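Local coordinates for Ice-binding protein (Flavobacteriaceae bacterium, PDB 5UYT) that probably binds ice crystals and acts as a multi-domain antifreeze protein built on right-handed beta-helices, at residues N45-M50 with T308-L313; L107-G112 with C144-K149; F15-A20 with A62-A67. All coordinates share one frame; numbering follows the deposited sequence.

Contact 1 of 3, residues N45-M50 with T308-L313; sequences NVDGVM and TPHTYL
Asp-47 meets Thr-308 and Tyr-312 where two right-handed beta-helices of the ice-binding family face each other. Asp-47 is the centre of an inverse gamma turn, and its backbone bonds to Ile-29 and Gly-31 in the first beta-helix. Segment 308-313 lies in the second beta-helix and leads into strand 311-314. With CG anti to the backbone N (chi1 -175°), the carboxylate reaches across. Both of its oxygens are satisfied. OD2 of Asp-47 accepts a hydrogen bond from Thr-308 OG1 at 2.6 Å, on its syn lone pair. OD1 of Asp-47 accepts one from Tyr-312 OH at 2.5 Å, met from above the carboxylate plane. The tyrosine hydroxyl accepts as well as donates. Thr-308 N gives Tyr-312 OH a nearly straight bond of 2.9 Å. His-310 lays its CB over one face of the Tyr-312 ring, and His-310 ND1 donates to Tyr-312 OH at 3.1 Å, tilted 27° out of the imidazole plane. His-310 ND1 also makes a weak bond of 3.3 Å to Thr-308 O. A phenylalanine in place of Tyr-312 would probably leave Asp-47 OD1 without its phenolic donor, and Thr-308 N and His-310 ND1 without the oxygen they share. Ile-293 packs against Asp-47, His-310 and Tyr-312. Asp-47 OD1 also sits at the tyrosine ring edge, near its plane, with carboxylate and ring turned 54° apart.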
loop_
_atom_site.group_PDB
_atom_site.type_symbol
_atom_site.label_atom_id
_atom_site.label_comp_id
_atom_site.label_asym_id
_atom_site.label_seq_id
_atom_site.Cartn_x
_atom_site.Cartn_y
_atom_site.Cartn_z
ATOM N N ASN A 45 6.935 3.250 7.601
ATOM C CA ASN A 45 5.742 3.573 6.806
ATOM C C ASN A 45 4.756 2.415 6.816
ATOM O O ASN A 45 5.134 1.275 6.514
ATOM C CB ASN A 45 6.139 3.966 5.364
ATOM C CG ASN A 45 6.835 5.302 5.311
ATOM O OD1 ASN A 45 6.368 6.277 5.917
ATOM N ND2 ASN A 45 7.943 5.376 4.578
ATOM N N VAL A 46 3.523 2.718 7.230
ATOM C CA VAL A 46 2.431 1.744 7.313
ATOM C C VAL A 46 1.333 2.135 6.340
ATOM O O VAL A 46 0.975 3.302 6.280
ATOM C CB VAL A 46 1.881 1.684 8.758
ATOM C CG1 VAL A 46 0.550 0.933 8.807
ATOM C CG2 VAL A 46 2.892 0.966 9.649
ATOM N N ASP A 47 0.855 1.193 5.520
ATOM C CA ASP A 47 -0.314 1.486 4.694
ATOM C C ASP A 47 -1.567 1.329 5.546
ATOM O O ASP A 47 -2.305 0.341 5.425
ATOM C CB ASP A 47 -0.402 0.584 3.439
ATOM C CG ASP A 47 -1.551 0.975 2.540
ATOM O OD1 ASP A 47 -2.052 2.103 2.723
ATOM O OD2 ASP A 47 -1.963 0.193 1.640
ATOM N N GLY A 48 -1.825 2.340 6.367
ATOM C CA GLY A 48 -2.900 2.306 7.353
ATOM C C GLY A 48 -2.664 3.456 8.313
ATOM O O GLY A 48 -1.613 4.123 8.256
ATOM N N VAL A 49 -3.636 3.695 9.187
ATOM C CA VAL A 49 -3.527 4.802 10.147
ATOM C C VAL A 49 -2.985 4.279 11.456
ATOM O O VAL A 49 -3.408 3.194 11.945
ATOM C CB VAL A 49 -4.899 5.480 10.363
ATOM C CG1 VAL A 49 -4.824 6.619 11.388
ATOM C CG2 VAL A 49 -5.449 5.942 9.014
ATOM N N MET A 50 -2.051 5.033 12.036
ATOM C CA MET A 50 -1.583 4.744 13.405
ATOM C C MET A 50 -2.623 5.269 14.387
ATOM O O MET A 50 -2.737 6.482 14.569
ATOM C CB MET A 50 -0.188 5.374 13.646
ATOM C CG MET A 50 0.860 4.978 12.592
ATOM S SD MET A 50 1.069 3.196 12.351
ATOM C CE MET A 50 1.714 2.705 13.959
ATOM N N THR A 308 -2.286 1.093 -1.437
ATOM C CA THR A 308 -3.618 0.723 -1.930
ATOM C C THR A 308 -4.379 2.010 -2.309
ATOM O O THR A 308 -3.879 3.129 -2.059
ATOM C CB THR A 308 -4.379 -0.103 -0.863
ATOM O OG1 THR A 308 -4.280 0.540 0.418
ATOM C CG2 THR A 308 -3.812 -1.525 -0.790
ATOM N N PRO A 309 -5.567 1.880 -2.950
ATOM C CA PRO A 309 -6.187 3.086 -3.490
ATOM C C PRO A 309 -6.665 4.050 -2.385
ATOM O O PRO A 309 -7.596 3.726 -1.624
ATOM C CB PRO A 309 -7.390 2.546 -4.297
ATOM C CG PRO A 309 -6.961 1.168 -4.672
ATOM C CD PRO A 309 -6.251 0.667 -3.437
ATOM N N HIS A 310 -5.985 5.202 -2.301
ATOM C CA HIS A 310 -6.177 6.206 -1.243
ATOM C C HIS A 310 -5.520 7.507 -1.720
ATOM O O HIS A 310 -4.738 7.502 -2.672
ATOM C CB HIS A 310 -5.432 5.820 0.053
ATOM C CG HIS A 310 -6.043 4.680 0.818
ATOM N ND1 HIS A 310 -5.479 3.421 0.829
ATOM C CD2 HIS A 310 -7.138 4.610 1.611
ATOM C CE1 HIS A 310 -6.198 2.621 1.601
ATOM N NE2 HIS A 310 -7.223 3.312 2.077
ATOM N N THR A 311 -5.777 8.577 -0.973
ATOM C CA THR A 311 -4.961 9.759 -1.022
ATOM C C THR A 311 -3.953 9.683 0.141
ATOM O O THR A 311 -4.358 9.661 1.311
ATOM C CB THR A 311 -5.823 11.006 -0.855
ATOM O OG1 THR A 311 -6.783 11.081 -1.922
ATOM C CG2 THR A 311 -4.935 12.264 -0.885
ATOM N N TYR A 312 -2.660 9.695 -0.183
ATOM C CA TYR A 312 -1.602 9.612 0.843
ATOM C C TYR A 312 -0.957 10.961 1.010
ATOM O O TYR A 312 -0.891 11.739 0.048
ATOM C CB TYR A 312 -0.518 8.636 0.381
ATOM C CG TYR A 312 -1.009 7.215 0.386
ATOM C CD1 TYR A 312 -1.046 6.484 1.582
ATOM C CD2 TYR A 312 -1.492 6.608 -0.787
ATOM C CE1 TYR A 312 -1.517 5.169 1.610
ATOM C CE2 TYR A 312 -1.966 5.294 -0.767
ATOM C CZ TYR A 312 -1.971 4.583 0.434
ATOM O OH TYR A 312 -2.447 3.281 0.513
ATOM N N LEU A 313 -0.446 11.221 2.209
ATOM C CA LEU A 313 0.394 12.401 2.469
ATOM C C LEU A 313 1.789 11.953 2.928
ATOM O O LEU A 313 1.930 11.156 3.874
ATOM C CB LEU A 313 -0.220 13.300 3.564
ATOM C CG LEU A 313 0.668 14.478 4.004
ATOM C CD1 LEU A 313 0.909 15.507 2.895
ATOM C CD2 LEU A 313 0.068 15.124 5.253
#

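Contact 2 of 3, residues L107-G112 with C144-K149; sequences LTLDGG and CNVFWK
Leu-109 and Val-146 meet end-on, methyl against methyl, inside the first beta-helix. Strands 106-110 and 146-150 belong to different walls of the solenoid, so side chains close the distance between them. From CB, the Leu-109 side chain has CG anti to the carbonyl carbon (chi1 -48°), which sends it inward and lets CD1 reach Val-146. CB and CG touch neither valine methyl. One branch does the touching: Leu-109 CD1 lies 3.7 Å from Val-146 CG2 and 4.0 Å from Val-146 CG1, resting against both methyls. The other branch turns to its own strand, with Leu-109 CD2 3.9 Å from Leu-107 CD2. That methyl of Leu-107 carries the second contact. Leu-107 CD2 meets Trp-148 CH2 at 4.0 Å, at the edge of the indole and near its plane. Phe-121 stacks on the indole, and Trp-148 NE1 bonds to Lys-163 O. Leu-109 and Val-146 also share Phe-119 of strand 119-123. Near the start of the second strand, Cys-144 is tied to Cys-205 by a disulfide. No hydrogen bond crosses between the two segments. The contact is therefore held by shape and burial, with no directional bond between them.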
loop_
_atom_site.group_PDB
_atom_site.type_symbol
_atom_site.label_atom_id
_atom_site.label_comp_id
_atom_site.label_asym_id
_atom_site.label_seq_id
_atom_site.Cartn_x
_atom_site.Cartn_y
_atom_site.Cartn_z
ATOM N N LEU A 107 0.287 -26.678 6.762
ATOM C CA LEU A 107 -1.118 -26.932 7.041
ATOM C C LEU A 107 -1.898 -26.354 5.874
ATOM O O LEU A 107 -1.736 -25.173 5.566
ATOM C CB LEU A 107 -1.578 -26.244 8.341
ATOM C CG LEU A 107 -3.062 -26.467 8.675
ATOM C CD1 LEU A 107 -3.353 -27.938 8.958
ATOM C CD2 LEU A 107 -3.516 -25.606 9.847
ATOM N N THR A 108 -2.742 -27.156 5.234
ATOM C CA THR A 108 -3.540 -26.679 4.092
ATOM C C THR A 108 -5.012 -26.557 4.474
ATOM O O THR A 108 -5.600 -27.487 5.033
ATOM C CB THR A 108 -3.354 -27.576 2.837
ATOM O OG1 THR A 108 -1.971 -27.581 2.474
ATOM C CG2 THR A 108 -4.179 -27.083 1.645
ATOM N N LEU A 109 -5.605 -25.398 4.180
ATOM C CA LEU A 109 -7.036 -25.200 4.398
ATOM C C LEU A 109 -7.715 -25.192 3.030
ATOM O O LEU A 109 -7.452 -24.317 2.177
ATOM C CB LEU A 109 -7.301 -23.903 5.193
ATOM C CG LEU A 109 -6.438 -23.709 6.443
ATOM C CD1 LEU A 109 -6.809 -22.428 7.173
ATOM C CD2 LEU A 109 -6.522 -24.915 7.393
ATOM N N ASP A 110 -8.578 -26.183 2.836
ATOM C CA ASP A 110 -9.153 -26.515 1.533
ATOM C C ASP A 110 -10.619 -26.113 1.548
ATOM O O ASP A 110 -11.423 -26.608 2.364
ATOM C CB ASP A 110 -8.946 -28.021 1.307
ATOM C CG ASP A 110 -9.762 -28.602 0.149
ATOM O OD1 ASP A 110 -10.478 -27.903 -0.599
ATOM O OD2 ASP A 110 -9.722 -29.854 0.042
ATOM N N GLY A 111 -10.963 -25.187 0.663
ATOM C CA GLY A 111 -12.284 -24.576 0.678
ATOM C C GLY A 111 -13.375 -25.429 0.049
ATOM O O GLY A 111 -14.535 -25.021 0.021
ATOM N N GLY A 112 -13.004 -26.599 -0.471
ATOM C CA GLY A 112 -13.968 -27.506 -1.095
ATOM C C GLY A 112 -14.708 -26.913 -2.285
ATOM O O GLY A 112 -15.794 -27.379 -2.648
ATOM N N CYS A 144 -9.839 -14.263 4.984
ATOM C CA CYS A 144 -10.796 -13.507 5.784
ATOM C C CYS A 144 -11.810 -14.397 6.538
ATOM O O CYS A 144 -12.428 -13.943 7.482
ATOM C CB CYS A 144 -11.520 -12.459 4.933
ATOM S SG CYS A 144 -12.513 -13.160 3.603
ATOM N N ASN A 145 -11.950 -15.647 6.094
ATOM C CA ASN A 145 -12.814 -16.671 6.717
ATOM C C ASN A 145 -12.077 -17.655 7.646
ATOM O O ASN A 145 -12.655 -18.657 8.105
ATOM C CB ASN A 145 -13.546 -17.445 5.618
ATOM C CG ASN A 145 -14.748 -16.691 5.060
ATOM O OD1 ASN A 145 -15.519 -16.097 5.810
ATOM N ND2 ASN A 145 -14.944 -16.765 3.752
ATOM N N VAL A 146 -10.816 -17.367 7.942
ATOM C CA VAL A 146 -10.040 -18.156 8.925
ATOM C C VAL A 146 -9.876 -17.393 10.246
ATOM O O VAL A 146 -9.512 -16.209 10.259
ATOM C CB VAL A 146 -8.654 -18.556 8.366
ATOM C CG1 VAL A 146 -7.865 -19.326 9.413
ATOM C CG2 VAL A 146 -8.827 -19.347 7.060
ATOM N N PHE A 147 -10.163 -18.076 11.362
ATOM C CA PHE A 147 -10.082 -17.469 12.687
ATOM C C PHE A 147 -9.359 -18.410 13.637
ATOM O O PHE A 147 -9.584 -19.637 13.604
ATOM C CB PHE A 147 -11.494 -17.229 13.254
ATOM C CG PHE A 147 -12.336 -16.275 12.432
ATOM C CD1 PHE A 147 -12.458 -14.940 12.809
ATOM C CD2 PHE A 147 -13.024 -16.716 11.304
ATOM C CE1 PHE A 147 -13.226 -14.055 12.052
ATOM C CE2 PHE A 147 -13.797 -15.843 10.547
ATOM C CZ PHE A 147 -13.905 -14.505 10.922
ATOM N N TRP A 148 -8.542 -17.831 14.513
ATOM C CA TRP A 148 -7.893 -18.577 15.600
ATOM C C TRP A 148 -8.270 -17.906 16.915
ATOM O O TRP A 148 -7.898 -16.750 17.150
ATOM C CB TRP A 148 -6.356 -18.584 15.417
ATOM C CG TRP A 148 -5.891 -19.046 14.048
ATOM C CD1 TRP A 148 -5.832 -18.288 12.905
ATOM C CD2 TRP A 148 -5.350 -20.330 13.702
ATOM N NE1 TRP A 148 -5.341 -19.040 11.859
ATOM C CE2 TRP A 148 -5.024 -20.289 12.319
ATOM C CE3 TRP A 148 -5.112 -21.514 14.421
ATOM C CZ2 TRP A 148 -4.468 -21.389 11.637
ATOM C CZ3 TRP A 148 -4.566 -22.612 13.746
ATOM C CH2 TRP A 148 -4.262 -22.543 12.361
ATOM N N LYS A 149 -9.059 -18.597 17.745
ATOM C CA LYS A 149 -9.411 -18.078 19.062
ATOM C C LYS A 149 -8.478 -18.709 20.087
ATOM O O LYS A 149 -8.674 -19.867 20.495
ATOM C CB LYS A 149 -10.864 -18.411 19.378
ATOM C CG LYS A 149 -11.343 -17.856 20.715
ATOM C CD LYS A 149 -12.529 -18.645 21.272
ATOM C CE LYS A 149 -12.176 -20.089 21.645
ATOM N NZ LYS A 149 -10.892 -20.287 22.398
#

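Contact 3 of 3, residues F15-A20 with A62-A67; sequences FTTAGA and ADLLIA
Apolar packing of Leu-64 on Phe-15, with the Thr-17 hydroxyl beside the same methyl, joins helix 55-73 to the beta-helix it lies beside. A helix alongside a right-handed beta-solenoid is the plan of the ice-binding family. Strand 12-16 is part of the solenoid wall, and Phe-15 bonds through its backbone to Ala-185 and Ser-187 of strand 180-187. Leu-64 projects from the helix with CG anti to the backbone N (chi1 177°), which carries its branches toward the strand. One methyl makes both contacts. Leu-64 CD2 lies 4.1 Å from Phe-15 CD2, at the edge of the ring and near its plane. The two side chains run alongside each other, pointing opposite ways. Leu-64 CD2 is also 4.1 Å from Thr-17 OG1, and there the side chains cross at a slant. Leu-186 touches both Phe-15 and Leu-64, while Ala-60 and Ala-61 of the same helix pack on Phe-15. The chain leaves the strand after Thr-16, through an ST turn. In it, Thr-16 OG1 accepts a bond of 3.2 Å from Ala-18 N, and the same hydroxyl is hydrogen-bonded to Gly-190 O.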
loop_
_atom_site.group_PDB
_atom_site.type_symbol
_atom_site.label_atom_id
_atom_site.label_comp_id
_atom_site.label_asym_id
_atom_site.label_seq_id
_atom_site.Cartn_x
_atom_site.Cartn_y
_atom_site.Cartn_z
ATOM N N PHE A 15 -3.819 -4.977 16.338
ATOM C CA PHE A 15 -4.592 -4.232 17.316
ATOM C C PHE A 15 -4.646 -4.936 18.666
ATOM O O PHE A 15 -4.878 -6.148 18.732
ATOM C CB PHE A 15 -6.029 -3.979 16.838
ATOM C CG PHE A 15 -6.893 -3.338 17.896
ATOM C CD1 PHE A 15 -6.804 -1.971 18.138
ATOM C CD2 PHE A 15 -7.751 -4.100 18.679
ATOM C CE1 PHE A 15 -7.563 -1.380 19.134
ATOM C CE2 PHE A 15 -8.519 -3.517 19.687
ATOM C CZ PHE A 15 -8.427 -2.151 19.914
ATOM N N THR A 16 -4.436 -4.162 19.725
ATOM C CA THR A 16 -4.730 -4.650 21.078
ATOM C C THR A 16 -5.640 -3.688 21.828
ATOM O O THR A 16 -5.523 -2.458 21.719
ATOM C CB THR A 16 -3.464 -4.986 21.911
ATOM O OG1 THR A 16 -3.883 -5.503 23.180
ATOM C CG2 THR A 16 -2.562 -3.766 22.159
ATOM N N THR A 17 -6.571 -4.265 22.569
ATOM C CA THR A 17 -7.448 -3.502 23.438
ATOM C C THR A 17 -6.650 -2.855 24.584
ATOM O O THR A 17 -6.999 -1.775 25.077
ATOM C CB THR A 17 -8.581 -4.429 23.925
ATOM O OG1 THR A 17 -9.423 -4.696 22.797
ATOM C CG2 THR A 17 -9.404 -3.817 25.086
ATOM N N ALA A 18 -5.559 -3.497 24.993
ATOM C CA ALA A 18 -4.744 -2.961 26.078
ATOM C C ALA A 18 -3.330 -3.519 26.021
ATOM O O ALA A 18 -3.125 -4.727 26.139
ATOM C CB ALA A 18 -5.384 -3.247 27.430
ATOM N N GLY A 19 -2.357 -2.635 25.837
ATOM C CA GLY A 19 -0.956 -3.026 25.876
ATOM C C GLY A 19 -0.123 -2.305 24.842
ATOM O O GLY A 19 -0.650 -1.577 24.007
ATOM N N ALA A 20 1.185 -2.515 24.908
ATOM C CA ALA A 20 2.109 -1.895 23.958
ATOM C C ALA A 20 2.114 -2.625 22.625
ATOM O O ALA A 20 1.928 -3.841 22.572
ATOM C CB ALA A 20 3.509 -1.861 24.536
ATOM N N ALA A 62 -14.411 -2.748 21.315
ATOM C CA ALA A 62 -15.758 -3.254 21.561
ATOM C C ALA A 62 -16.133 -4.333 20.559
ATOM O O ALA A 62 -16.695 -5.357 20.946
ATOM C CB ALA A 62 -16.784 -2.126 21.557
ATOM N N ASP A 63 -15.802 -4.113 19.280
ATOM C CA ASP A 63 -16.137 -5.079 18.239
ATOM C C ASP A 63 -15.275 -6.338 18.297
ATOM O O ASP A 63 -15.740 -7.421 17.905
ATOM C CB ASP A 63 -16.101 -4.428 16.846
ATOM C CG ASP A 63 -17.205 -3.388 16.672
ATOM O OD1 ASP A 63 -18.126 -3.358 17.531
ATOM O OD2 ASP A 63 -17.149 -2.592 15.711
ATOM N N LEU A 64 -14.043 -6.215 18.800
ATOM C CA LEU A 64 -13.170 -7.395 18.966
ATOM C C LEU A 64 -13.769 -8.309 20.045
ATOM O O LEU A 64 -13.762 -9.535 19.909
ATOM C CB LEU A 64 -11.726 -7.016 19.332
ATOM C CG LEU A 64 -10.750 -8.186 19.591
ATOM C CD1 LEU A 64 -10.689 -9.136 18.403
ATOM C CD2 LEU A 64 -9.353 -7.685 19.929
ATOM N N LEU A 65 -14.275 -7.689 21.110
ATOM C CA LEU A 65 -14.988 -8.427 22.176
ATOM C C LEU A 65 -16.185 -9.222 21.633
ATOM O O LEU A 65 -16.309 -10.427 21.904
ATOM C CB LEU A 65 -15.420 -7.472 23.276
ATOM C CG LEU A 65 -16.106 -8.139 24.474
ATOM C CD1 LEU A 65 -15.162 -9.093 25.197
ATOM C CD2 LEU A 65 -16.644 -7.062 25.402
ATOM N N ILE A 66 -17.052 -8.549 20.874
ATOM C CA ILE A 66 -18.199 -9.190 20.214
ATOM C C ILE A 66 -17.763 -10.370 19.314
ATOM O O ILE A 66 -18.371 -11.457 19.389
ATOM C CB ILE A 66 -19.010 -8.164 19.385
ATOM C CG1 ILE A 66 -19.747 -7.185 20.312
ATOM C CG2 ILE A 66 -20.025 -8.865 18.484
ATOM C CD1 ILE A 66 -20.194 -5.928 19.595
ATOM N N ALA A 67 -16.738 -10.134 18.474
ATOM C CA ALA A 67 -16.103 -11.177 17.649
ATOM C C ALA A 67 -15.618 -12.366 18.498
ATOM O O ALA A 67 -15.918 -13.522 18.161
ATOM C CB ALA A 67 -14.948 -10.608 16.815
#

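Contact 1 joins the two beta-helices, whereas contacts 2 and 3 both hold parts of the first beta-helix together. Contact 3 packs the helix against the solenoid wall, and contact 2 spans the solenoid interior. Their centres are about 22 Å apart and their nearest atoms about 6 Å. Strands 12-16 and 146-150 belong to the same connected set of parallel strands. Contact 1 is about 22 Å from contact 3 and about 28 Å from contact 2, centre to centre, and touches neither. In sequence, both segments of contact 2 fall between those of contact 1, while the segments of contacts 1 and 3 alternate. Contact 1 is polar, and contacts 2 and 3 are mainly apolar.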